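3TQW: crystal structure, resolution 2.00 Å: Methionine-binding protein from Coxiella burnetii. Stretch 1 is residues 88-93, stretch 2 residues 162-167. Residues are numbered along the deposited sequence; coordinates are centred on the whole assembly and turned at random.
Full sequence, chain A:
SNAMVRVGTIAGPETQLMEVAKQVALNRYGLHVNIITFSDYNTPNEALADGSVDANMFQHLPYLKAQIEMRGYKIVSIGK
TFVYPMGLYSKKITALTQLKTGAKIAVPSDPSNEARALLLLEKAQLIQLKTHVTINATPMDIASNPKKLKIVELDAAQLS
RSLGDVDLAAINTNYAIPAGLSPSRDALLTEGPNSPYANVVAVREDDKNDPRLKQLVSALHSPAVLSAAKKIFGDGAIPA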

# COMPACT_ATOMS: atom_id res chain seq x y z
N LEU A 88 -2.02 -7.11 10.52
CA LEU A 88 -2.01 -8.56 10.47
C LEU A 88 -3.41 -9.04 10.83
O LEU A 88 -3.97 -8.61 11.84
CB LEU A 88 -1.00 -9.12 11.48
CG LEU A 88 0.46 -8.73 11.29
CD1 LEU A 88 1.29 -9.19 12.49
CD2 LEU A 88 1.00 -9.32 10.00
N TYR A 89 -3.97 -9.92 10.01
CA TYR A 89 -5.37 -10.31 10.16
C TYR A 89 -5.51 -11.82 10.24
O TYR A 89 -4.67 -12.56 9.75
CB TYR A 89 -6.20 -9.81 8.98
CG TYR A 89 -6.12 -8.32 8.75
CD1 TYR A 89 -7.06 -7.47 9.31
CD2 TYR A 89 -5.12 -7.77 7.96
CE1 TYR A 89 -7.00 -6.11 9.11
CE2 TYR A 89 -5.05 -6.40 7.75
CZ TYR A 89 -6.00 -5.57 8.33
OH TYR A 89 -5.95 -4.21 8.14
N SER A 90 -6.59 -12.28 10.86
CA SER A 90 -6.87 -13.70 10.93
C SER A 90 -8.36 -13.96 11.11
O SER A 90 -9.07 -13.13 11.66
CB SER A 90 -6.10 -14.34 12.09
OG SER A 90 -6.45 -15.70 12.25
N LYS A 91 -8.81 -15.10 10.62
CA LYS A 91 -10.15 -15.59 10.90
C LYS A 91 -10.07 -16.85 11.75
O LYS A 91 -11.06 -17.56 11.93
CB LYS A 91 -10.92 -15.86 9.61
CG LYS A 91 -11.42 -14.60 8.91
CD LYS A 91 -11.74 -14.85 7.45
CE LYS A 91 -12.79 -15.92 7.26
NZ LYS A 91 -13.12 -16.12 5.82
N LYS A 92 -8.88 -17.12 12.29
CA LYS A 92 -8.68 -18.32 13.10
C LYS A 92 -8.20 -18.03 14.53
O LYS A 92 -8.38 -18.84 15.43
CB LYS A 92 -7.72 -19.30 12.40
CG LYS A 92 -8.24 -19.84 11.06
CD LYS A 92 -7.32 -20.92 10.51
CE LYS A 92 -7.66 -21.29 9.06
NZ LYS A 92 -9.03 -21.86 8.90
N ILE A 93 -7.58 -16.87 14.73
CA ILE A 93 -7.12 -16.47 16.07
C ILE A 93 -7.49 -15.02 16.38
O ILE A 93 -7.60 -14.19 15.48
CB ILE A 93 -5.60 -16.66 16.25
CG1 ILE A 93 -4.82 -15.79 15.26
CG2 ILE A 93 -5.21 -18.13 16.09
CD1 ILE A 93 -3.30 -15.90 15.40
N SER A 162 -7.36 -15.53 1.53
CA SER A 162 -6.54 -16.63 2.03
C SER A 162 -6.87 -17.01 3.47
O SER A 162 -6.43 -18.05 3.95
CB SER A 162 -5.05 -16.30 1.91
OG SER A 162 -4.65 -15.36 2.90
N LEU A 163 -7.66 -16.18 4.14
CA LEU A 163 -7.86 -16.31 5.58
C LEU A 163 -8.58 -17.58 6.01
O LEU A 163 -8.64 -17.89 7.19
CB LEU A 163 -8.58 -15.08 6.13
CG LEU A 163 -7.74 -13.80 6.11
CD1 LEU A 163 -8.54 -12.63 6.67
CD2 LEU A 163 -6.46 -14.00 6.90
N GLY A 164 -9.12 -18.32 5.05
CA GLY A 164 -9.71 -19.61 5.35
C GLY A 164 -8.65 -20.70 5.34
O GLY A 164 -8.88 -21.80 5.84
N ASP A 165 -7.48 -20.39 4.79
CA ASP A 165 -6.44 -21.39 4.58
C ASP A 165 -5.15 -21.10 5.35
O ASP A 165 -4.26 -21.94 5.40
CB ASP A 165 -6.12 -21.51 3.08
CG ASP A 165 -7.31 -21.99 2.27
OD1 ASP A 165 -8.05 -22.87 2.75
OD2 ASP A 165 -7.51 -21.48 1.15
N VAL A 166 -5.04 -19.92 5.93
CA VAL A 166 -3.86 -19.60 6.73
C VAL A 166 -4.29 -19.13 8.10
O VAL A 166 -5.46 -18.81 8.32
CB VAL A 166 -2.98 -18.53 6.06
CG1 VAL A 166 -2.52 -19.02 4.68
CG2 VAL A 166 -3.75 -17.21 5.94
N ASP A 167 -3.34 -19.08 9.02
CA ASP A 167 -3.65 -18.71 10.39
C ASP A 167 -3.54 -17.21 10.62
O ASP A 167 -4.10 -16.69 11.58
CB ASP A 167 -2.74 -19.48 11.35
CG ASP A 167 -2.87 -20.98 11.17
OD1 ASP A 167 -3.93 -21.51 11.54
OD2 ASP A 167 -1.93 -21.61 10.64
O HOH W 1 -7.28 -16.85 9.12

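Contact between residues 88-93 and 162-167 of the methionine-binding protein, two segments of one chain that bury 432 Å² between them, both sides summed. Ser162 opens the second stretch without touching the first; its carbonyl takes part in the turn. Ser162 O accepts a hydrogen bond from Asp165 N at 2.7 Å and a weak one from Val166 N at 3.1 Å. These bonds close a turn; the carbonyls of Leu163, Gly164 and Val166 find partners across the contact or in water 1. The hydroxyl of Ser162 is bonded elsewhere in the structure.

Leu163 is the main apolar element. Buried, with CA-to-CB pointing toward the first stretch and an m,t rotamer, it sets CD2 3.7 Å from Tyr89 O and CD1 4.3 Å from Tyr89 CB. The contact with Tyr89 thus falls at the base of that residue, whose ring leads away from the second stretch. Leu163 CD2 also lies 4.1 Å from Ser90 CA. The aliphatic part of the exposed Lys91 packs against the leucine, with Lys91 CD 3.4 Å from Leu163 CB; Lys91 therefore contributes carbon to this contact, although it carries a charged end.

The carbonyl of Leu163 turns to water. Water 1 donates to Leu163 O at 2.6 Å and to Val166 O at 2.8 Å, and accepts from Lys91 N at 2.8 Å. One molecule thereby ties two carbonyls of the turn to a backbone amide of the first stretch, filling a gap that the two main chains do not close directly.

Gly164 has no side chain and meets the first stretch through its backbone: Gly164 O accepts a hydrogen bond from Lys92 NZ at 3.1 Å. To get there Lys92 extends through two t angles and then bends at chi4 (m), laying its chain along the turn. Asp165, with CA-to-CB pointing away, adds little; Asp165 N is 4.4 Å from Lys92 CE. Val166 likewise takes part chiefly through its carbonyl, since its side chain comes no nearer than 6.1 Å, from Val166 CG2 to Tyr89 O. Val166 O, already bonded to water 1, lies 3.4 Å from Lys92 CE, so the lysine passes close beside the hydrated carbonyl on its way to Gly164.

Asp167 closes the contact with both side chain and backbone. Its CA-to-CB bond points sideways, but the carboxylate end comes nearer, placing Asp167 OD1 3.6 Å from Lys92 CD. This is an approach to the middle of the lysine chain, while the ammonium group is engaged at Gly164; OD2 is bonded elsewhere in the structure. The backbone O of Asp167 receives a short hydrogen bond, 2.6 Å, from Ser90 OG. Ser90 OG in turn accepts from Lys92 N at 2.8 Å and from Ile93 N at 3.0 Å, with N-H...O angles of 161° and 153°. With two amides supplying protons, the hydroxyl spends its own on Asp167 and links the local turn of the first stretch to the second. Ile93 CG1 rests 3.9 Å from the same Asp167 O.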